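Long-range contacts in HRDC domain-containing protein (Bifidobacterium adolescentis ATCC 15703, PDB 3CYM), which is uncharacterised but probably acts on nucleic acid as a 3'-5' exonuclease of the ribonuclease D type: residues A[46-52]-A[153-157]; A[56-60]-A[71-75]. All blocks are in the same frame, centred on the assembly; numbering follows the deposited sequence. Where two conformers were deposited one is given.

How the contacts relate
Contacts 1 and 2 lie at consecutive strands of the exonuclease sheet, their centres about 11 Å apart, and meet at Glu46. Backbone bonds are probable in both directions: Glu46 O lies 2.9 Å from Trp58 N, and Glu46 N is also 2.9 Å from Leu59 O. Contact 1 carries Glu46, which with Asp44 and Asp172 binds a sodium ion; contact 2 stands further back, the Asp57 side chain being about 8 Å from a bound sodium. Trp58 packs against both segments of contact 1, with Arg52 NH2 3.4 Å from its CZ2 and Trp156 O 3.3 Å from its CB. Arg159 ties the two further, binding Trp156 O, Trp58 O and Asp73.

Contact 1: residues A[46-52]-A[153-157]; sequences ERASGFR and AADWS. With NA (sodium ion), chain B.
Trp156 lays one indole face against the stem of Glu46, a sodium-binding residue on strand 40-47. Glu46 CB stands 3.4 Å from the centroid of the Trp156 five-membered ring and 11° off its normal, a CH-pi contact. Bent at chi2 (-52°), the Glu46 chain carries CG on across the same face and then leads the carboxylate to the metal. Glu46 OE2 coordinates a sodium ion at 2.7 Å, alongside Asp44 and Asp172. The same oxygen also accepts from Gln61, while Glu46 OE1 accepts a hydrogen bond from a metal-bound water 2.9 Å away. The Asp-x-Glu pair fits the first acidic motif of DEDD exonucleases. Ala154 CB lies over the opposite face of the indole, and Arg47 O approaches its edge, 3.2 Å from Trp156 CD1. An alanine in place of Trp156 would remove the slab beneath Glu46 and would probably leave its metal-binding arm freer to swing.

Phe51 makes a second flat contact. Asp155 CB sits 3.6 Å from the Phe51 ring centroid, and the carboxylate plane is only 8° from that of the ring, so the two groups stack. Asp155 OD1 is held by an Asx turn, accepting from Ser157 N at 3.1 Å, and by Ser157 OG at 2.5 Å, both from the same side of the carboxylate plane. Asp155 OD2 looks to Arg302 and Tyr303, and Phe51 stacks on Phe300, so this corner joins the loop 153-157 to the region of helix 296-301.

Packing of faces and methylene groups thus carries the contact, with a water placed to donate to Ser49 O and Ala154 O. With OD1 satisfied by Ser157, the salt bridge from OD2 to Arg302 is likely to favour a charged Asp155.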
ATOM      1  N   GLU A  46       4.119   5.843   9.670  1.00 17.68           N
ATOM      2  CA  GLU A  46       5.282   5.907   8.800  1.00 18.53           C
ATOM      3  C   GLU A  46       6.018   4.577   8.768  1.00 17.53           C
ATOM      4  O   GLU A  46       6.103   3.879   9.777  1.00 16.83           O
ATOM      5  CB  GLU A  46       6.234   7.019   9.233  1.00 15.83           C
ATOM      6  CG  GLU A  46       5.623   8.429   9.283  1.00 23.90           C
ATOM      7  CD  GLU A  46       4.904   8.835   8.004  1.00 21.42           C
ATOM      8  OE1 GLU A  46       5.456   8.652   6.904  1.00 26.40           O
ATOM      9  OE2 GLU A  46       3.766   9.353   8.086  1.00 24.95           O
ATOM     10  N   ARG A  47       6.555   4.240   7.601  1.00 19.29           N
ATOM     11  CA  ARG A  47       7.350   3.029   7.450  1.00 19.62           C
ATOM     12  C   ARG A  47       8.644   3.283   6.679  1.00 20.77           C
ATOM     13  O   ARG A  47       8.743   4.215   5.884  1.00 19.72           O
ATOM     14  CB  ARG A  47       6.528   1.894   6.838  1.00 18.22           C
ATOM     15  CG  ARG A  47       5.858   2.214   5.529  1.00 28.63           C
ATOM     16  CD  ARG A  47       4.701   1.251   5.279  1.00 35.34           C
ATOM     17  NE  ARG A  47       3.642   1.441   6.265  1.00 35.68           N
ATOM     18  CZ  ARG A  47       2.599   2.253   6.112  1.00 33.85           C
ATOM     19  NH1 ARG A  47       1.704   2.355   7.079  1.00 30.87           N
ATOM     20  NH2 ARG A  47       2.436   2.955   4.998  1.00 23.27           N
ATOM     21  N   ALA A  48       9.640   2.446   6.925  1.00 19.73           N
ATOM     22  CA  ALA A  48      10.949   2.643   6.330  1.00 20.11           C
ATOM     23  C   ALA A  48      11.094   1.819   5.051  1.00 22.22           C
ATOM     24  O   ALA A  48      12.050   1.052   4.909  1.00 25.08           O
ATOM     25  CB  ALA A  48      12.023   2.292   7.340  1.00 18.09           C
ATOM     26  N   SER A  49      10.127   1.981   4.139  1.00 24.69           N
ATOM     27  CA  SER A  49      10.098   1.277   2.854  0.50 24.46           C
ATOM     28  C   SER A  49      11.294   1.672   2.000  1.00 24.32           C
ATOM     29  O   SER A  49      11.681   2.842   1.975  1.00 22.48           O
ATOM     30  CB  SER A  49       8.805   1.594   2.098  0.50 26.15           C
ATOM     31  OG  SER A  49       8.738   2.971   1.766  0.50 22.81           O
ATOM     32  N   GLY A  50      11.876   0.699   1.307  1.00 23.72           N
ATOM     33  CA  GLY A  50      13.084   0.939   0.532  1.00 20.99           C
ATOM     34  C   GLY A  50      14.331   0.736   1.373  1.00 21.77           C
ATOM     35  O   GLY A  50      15.409   0.480   0.829  1.00 25.74           O
ATOM     36  N   PHE A  51      14.179   0.828   2.699  1.00 21.96           N
ATOM     37  CA  PHE A  51      15.293   0.687   3.645  1.00 17.58           C
ATOM     38  C   PHE A  51      15.237  -0.606   4.458  1.00 17.59           C
ATOM     39  O   PHE A  51      16.118  -1.467   4.336  1.00 19.65           O
ATOM     40  CB  PHE A  51      15.358   1.893   4.585  1.00 15.08           C
ATOM     41  CG  PHE A  51      15.610   3.194   3.886  1.00 18.59           C
ATOM     42  CD1 PHE A  51      16.912   3.634   3.662  1.00 12.10           C
ATOM     43  CD2 PHE A  51      14.544   3.990   3.461  1.00 18.65           C
ATOM     44  CE1 PHE A  51      17.156   4.840   3.015  1.00 17.83           C
ATOM     45  CE2 PHE A  51      14.774   5.199   2.813  1.00 22.81           C
ATOM     46  CZ  PHE A  51      16.085   5.628   2.585  1.00 15.18           C
ATOM     47  N   ARG A  52      14.217  -0.730   5.300  1.00 18.56           N
ATOM     48  CA  ARG A  52      13.997  -1.942   6.096  1.00 22.33           C
ATOM     49  C   ARG A  52      13.285  -3.009   5.268  1.00 23.87           C
ATOM     50  O   ARG A  52      12.956  -2.769   4.103  1.00 20.45           O
ATOM     51  CB  ARG A  52      13.202  -1.624   7.371  1.00 20.24           C
ATOM     52  CG  ARG A  52      13.946  -0.749   8.382  1.00 13.34           C
ATOM     53  CD  ARG A  52      15.301  -1.330   8.716  1.00 16.24           C
ATOM     54  NE  ARG A  52      16.112  -0.433   9.526  1.00 20.51           N
ATOM     55  CZ  ARG A  52      16.399  -0.627  10.808  1.00 26.13           C
ATOM     56  NH1 ARG A  52      17.141   0.256  11.458  1.00 24.27           N
ATOM     57  NH2 ARG A  52      15.945  -1.698  11.444  1.00 29.45           N
ATOM     58  N   ALA A 153       9.859  10.071   1.760  1.00 33.45           N
ATOM     59  CA  ALA A 153      10.717   8.922   1.450  1.00 29.72           C
ATOM     60  C   ALA A 153      11.876   8.743   2.439  1.00 24.91           C
ATOM     61  O   ALA A 153      12.933   8.215   2.089  1.00 28.67           O
ATOM     62  CB  ALA A 153      11.224   9.003  -0.002  1.00 27.30           C
ATOM     63  N   ALA A 154      11.653   9.179   3.678  1.00 23.56           N
ATOM     64  CA  ALA A 154      12.632   9.084   4.755  1.00 19.12           C
ATOM     65  C   ALA A 154      12.798   7.652   5.270  1.00 17.39           C
ATOM     66  O   ALA A 154      11.898   6.814   5.146  1.00 18.84           O
ATOM     67  CB  ALA A 154      12.232  10.011   5.903  1.00 10.76           C
ATOM     68  N   ASP A 155      13.957   7.377   5.852  1.00 17.65           N
ATOM     69  CA  ASP A 155      14.141   6.131   6.571  1.00 17.52           C
ATOM     70  C   ASP A 155      13.611   6.326   7.978  1.00 15.40           C
ATOM     71  O   ASP A 155      14.336   6.793   8.851  1.00 14.37           O
ATOM     72  CB  ASP A 155      15.613   5.703   6.608  1.00 15.93           C
ATOM     73  CG  ASP A 155      15.815   4.374   7.334  1.00 11.56           C
ATOM     74  OD1 ASP A 155      14.835   3.790   7.838  1.00 20.34           O
ATOM     75  OD2 ASP A 155      16.959   3.908   7.423  1.00 18.86           O
ATOM     76  N   TRP A 156      12.356   5.934   8.204  1.00 17.79           N
ATOM     77  CA  TRP A 156      11.695   6.185   9.494  1.00 14.02           C
ATOM     78  C   TRP A 156      12.237   5.383  10.668  1.00 14.27           C
ATOM     79  O   TRP A 156      11.835   5.618  11.810  1.00 16.91           O
ATOM     80  CB  TRP A 156      10.179   6.047   9.370  1.00 14.59           C
ATOM     81  CG  TRP A 156       9.628   7.143   8.537  1.00  7.96           C
ATOM     82  CD1 TRP A 156       9.343   7.099   7.199  1.00 10.36           C
ATOM     83  CD2 TRP A 156       9.355   8.481   8.966  1.00 14.26           C
ATOM     84  NE1 TRP A 156       8.873   8.325   6.775  1.00 18.85           N
ATOM     85  CE2 TRP A 156       8.877   9.193   7.840  1.00 11.79           C
ATOM     86  CE3 TRP A 156       9.446   9.145  10.200  1.00 11.65           C
ATOM     87  CZ2 TRP A 156       8.489  10.538   7.910  1.00 13.95           C
ATOM     88  CZ3 TRP A 156       9.060  10.493  10.266  1.00 10.81           C
ATOM     89  CH2 TRP A 156       8.591  11.168   9.127  1.00  7.79           C
ATOM     90  N   SER A 157      13.174   4.476  10.389  1.00 16.07           N
ATOM     91  CA  SER A 157      13.879   3.722  11.435  1.00 15.96           C
ATOM     92  C   SER A 157      15.029   4.494  12.081  1.00 17.56           C
ATOM     93  O   SER A 157      15.643   4.004  13.029  1.00 17.67           O
ATOM     94  CB  SER A 157      14.406   2.399  10.880  1.00 16.44           C
ATOM     95  OG  SER A 157      15.491   2.610   9.999  1.00 18.96           O
TER
HETATM   96 NA    NA B 501       2.189   9.888   6.000  1.00 14.97          NA
HETATM   97  O   HOH W   1       4.194   9.865   4.538  1.00 21.33           O
HETATM   98  O   HOH W   2      10.492   5.320   3.138  1.00 22.18           O
HETATM   99  O   HOH W   3       0.279   9.191   4.802  1.00 47.13           O
HETATM  100  O   HOH W   4       2.409   7.546   5.803  1.00 15.80           O

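Contact 2: residues A[56-60]-A[71-75]; sequences EDWLV and LLDPQ
Val60 and Leu72 form an antiparallel hydrogen-bonded pair, Val60 N to Leu72 O at 3.0 Å and Leu72 N to Val60 O at 2.7 Å, the latter nearly straight at 176°. They belong to the beta hairpin of strands 57-65 and 68-72 in the mixed sheet of the ribonuclease H-like exonuclease fold. On its other side strand 57-65 is broken by a classic beta bulge at Trp58 and Leu59, opposite strand 40-47, and beyond Leu72 the chain leaves the sheet for helix 74-79.

Val60 and Leu72 put their side chains on the same face of the sheet, where Val60 CG1 comes 4.2 Å from Leu72 CB. Leu59 sends CD1 back toward the neighbouring strand, to 3.4 Å from Leu72 O and against Leu71 CB. At the corner, Pro74 sets its ring beside the turning backbone, with CG 3.5 Å from Asp57 O. Asp73 takes the N-cap position, its OD1 accepting from Ala76 N, while OD2 makes a salt bridge to Arg159.

Gln75 closes the open end of the hairpin and has the largest share of buried surface. Its chain, bent at chi2 (74°), folds the amide flat over the Trp58 indole, the two planes 16° apart, with NE2 above the middle of the ring system. This stack, together with two bonds, fixes the amide's rotation. Both protons of NE2 would be used: each bond lies in or close to the amide plane, one reaching a backbone carbonyl and the other the carboxylate of Glu56, whose side chain approaches that of Gln75 from the opposite direction. Gln75 NE2 meets Asp57 O at 2.7 Å, tilted out of the carbonyl plane, and Glu56 OE2 at 2.6 Å, from above the carboxylate plane.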
ATOM      1  N   GLU A  56       6.616  -2.735   8.297  1.00 28.49           N
ATOM      2  CA  GLU A  56       6.518  -2.512   9.730  1.00 26.44           C
ATOM      3  C   GLU A  56       6.511  -1.004   9.977  1.00 22.36           C
ATOM      4  O   GLU A  56       7.284  -0.260   9.366  1.00 26.14           O
ATOM      5  CB  GLU A  56       7.697  -3.173  10.448  1.00 25.18           C
ATOM      6  CG  GLU A  56       7.644  -3.125  11.970  1.00 29.89           C
ATOM      7  CD  GLU A  56       8.953  -3.554  12.635  1.00 34.38           C
ATOM      8  OE1 GLU A  56       9.758  -4.278  12.004  1.00 34.85           O
ATOM      9  OE2 GLU A  56       9.174  -3.163  13.802  1.00 29.89           O
ATOM     10  N   ASP A  57       5.621  -0.556  10.856  1.00 18.75           N
ATOM     11  CA  ASP A  57       5.551   0.846  11.201  1.00 19.24           C
ATOM     12  C   ASP A  57       6.716   1.218  12.125  1.00 17.84           C
ATOM     13  O   ASP A  57       6.951   0.565  13.143  1.00 16.51           O
ATOM     14  CB  ASP A  57       4.208   1.177  11.858  1.00 21.17           C
ATOM     15  CG  ASP A  57       3.019   0.989  10.918  1.00 28.70           C
ATOM     16  OD1 ASP A  57       3.203   0.977   9.678  1.00 26.16           O
ATOM     17  OD2 ASP A  57       1.879   0.863  11.426  1.00 27.37           O
ATOM     18  N   TRP A  58       7.446   2.258  11.743  1.00 17.36           N
ATOM     19  CA  TRP A  58       8.500   2.815  12.574  1.00 13.96           C
ATOM     20  C   TRP A  58       8.050   4.092  13.274  1.00 16.36           C
ATOM     21  O   TRP A  58       8.794   4.692  14.063  1.00 18.23           O
ATOM     22  CB  TRP A  58       9.752   3.031  11.728  1.00 15.14           C
ATOM     23  CG  TRP A  58      10.460   1.737  11.502  1.00 10.63           C
ATOM     24  CD1 TRP A  58      10.263   0.860  10.471  1.00 12.51           C
ATOM     25  CD2 TRP A  58      11.437   1.138  12.357  1.00  8.67           C
ATOM     26  NE1 TRP A  58      11.074  -0.239  10.621  1.00 11.88           N
ATOM     27  CE2 TRP A  58      11.809  -0.096  11.766  1.00 13.26           C
ATOM     28  CE3 TRP A  58      12.050   1.525  13.554  1.00  9.16           C
ATOM     29  CZ2 TRP A  58      12.764  -0.934  12.328  1.00 12.90           C
ATOM     30  CZ3 TRP A  58      12.998   0.692  14.115  1.00 19.18           C
ATOM     31  CH2 TRP A  58      13.342  -0.532  13.506  1.00 18.38           C
ATOM     32  N   LEU A  59       6.824   4.504  12.968  1.00 14.47           N
ATOM     33  CA  LEU A  59       6.162   5.609  13.659  1.00 13.04           C
ATOM     34  C   LEU A  59       4.656   5.493  13.465  1.00 13.54           C
ATOM     35  O   LEU A  59       4.182   4.973  12.455  1.00 15.55           O
ATOM     36  CB  LEU A  59       6.666   6.973  13.163  1.00 12.68           C
ATOM     37  CG  LEU A  59       6.224   8.229  13.946  1.00  6.52           C
ATOM     38  CD1 LEU A  59       6.671   8.230  15.400  1.00  7.18           C
ATOM     39  CD2 LEU A  59       6.725   9.465  13.255  1.00 10.26           C
ATOM     40  N   VAL A  60       3.917   5.981  14.452  1.00 17.24           N
ATOM     41  CA  VAL A  60       2.471   5.934  14.457  1.00 17.88           C
ATOM     42  C   VAL A  60       1.994   7.299  14.993  1.00 19.52           C
ATOM     43  O   VAL A  60       2.490   7.776  16.011  1.00 18.38           O
ATOM     44  CB  VAL A  60       2.003   4.702  15.273  1.00 17.22           C
ATOM     45  CG1 VAL A  60       0.819   4.996  16.076  1.00 15.73           C
ATOM     46  CG2 VAL A  60       1.757   3.496  14.353  1.00 21.64           C
ATOM     47  N   LEU A  71       3.078  11.262  18.632  1.00 10.56           N
ATOM     48  CA  LEU A  71       3.967  10.540  17.724  1.00 16.67           C
ATOM     49  C   LEU A  71       4.559   9.362  18.481  1.00 15.82           C
ATOM     50  O   LEU A  71       5.415   9.541  19.334  1.00 17.97           O
ATOM     51  CB  LEU A  71       5.087  11.448  17.185  1.00 14.51           C
ATOM     52  CG  LEU A  71       4.717  12.791  16.547  1.00  7.81           C
ATOM     53  CD1 LEU A  71       5.930  13.421  15.940  1.00  2.00           C
ATOM     54  CD2 LEU A  71       3.670  12.612  15.485  1.00  3.22           C
ATOM     55  N   LEU A  72       4.096   8.158  18.172  1.00 14.09           N
ATOM     56  CA  LEU A  72       4.394   7.007  19.004  1.00 15.66           C
ATOM     57  C   LEU A  72       5.422   6.115  18.323  1.00 16.65           C
ATOM     58  O   LEU A  72       5.229   5.697  17.183  1.00 17.74           O
ATOM     59  CB  LEU A  72       3.116   6.210  19.321  1.00 14.29           C
ATOM     60  CG  LEU A  72       1.879   6.658  20.148  1.00 21.33           C
ATOM     61  CD1 LEU A  72       2.094   6.684  21.641  1.00 16.94           C
ATOM     62  CD2 LEU A  72       1.232   7.958  19.718  1.00 18.23           C
ATOM     63  N   ASP A  73       6.514   5.839  19.035  1.00 11.93           N
ATOM     64  CA  ASP A  73       7.586   4.951  18.578  1.00 14.82           C
ATOM     65  C   ASP A  73       7.218   3.505  18.917  1.00 16.93           C
ATOM     66  O   ASP A  73       7.381   3.108  20.062  1.00 16.76           O
ATOM     67  CB  ASP A  73       8.886   5.354  19.303  1.00 17.41           C
ATOM     68  CG  ASP A  73      10.133   4.566  18.847  1.00 13.99           C
ATOM     69  OD1 ASP A  73      10.041   3.493  18.216  1.00 15.01           O
ATOM     70  OD2 ASP A  73      11.247   5.043  19.158  1.00 22.04           O
ATOM     71  N   PRO A  74       6.752   2.710  17.923  1.00 20.51           N
ATOM     72  CA  PRO A  74       6.271   1.348  18.203  1.00 22.34           C
ATOM     73  C   PRO A  74       7.333   0.405  18.789  1.00 22.67           C
ATOM     74  O   PRO A  74       7.035  -0.347  19.715  1.00 20.84           O
ATOM     75  CB  PRO A  74       5.807   0.843  16.825  1.00 20.23           C
ATOM     76  CG  PRO A  74       5.595   2.077  16.008  1.00 15.11           C
ATOM     77  CD  PRO A  74       6.658   3.018  16.482  1.00 22.07           C
ATOM     78  N   GLN A  75       8.554   0.479  18.264  1.00 21.74           N
ATOM     79  CA  GLN A  75       9.659  -0.397  18.663  1.00 20.75           C
ATOM     80  C   GLN A  75      10.117  -0.137  20.096  1.00 22.34           C
ATOM     81  O   GLN A  75      10.269  -1.073  20.873  1.00 22.60           O
ATOM     82  CB  GLN A  75      10.841  -0.264  17.690  1.00 17.66           C
ATOM     83  CG  GLN A  75      10.588  -0.860  16.302  1.00 23.15           C
ATOM     84  CD  GLN A  75       9.663  -0.007  15.443  1.00 26.84           C
ATOM     85  OE1 GLN A  75       9.517   1.197  15.672  1.00 33.38           O
ATOM     86  NE2 GLN A  75       9.031  -0.627  14.453  1.00 26.61           N
TER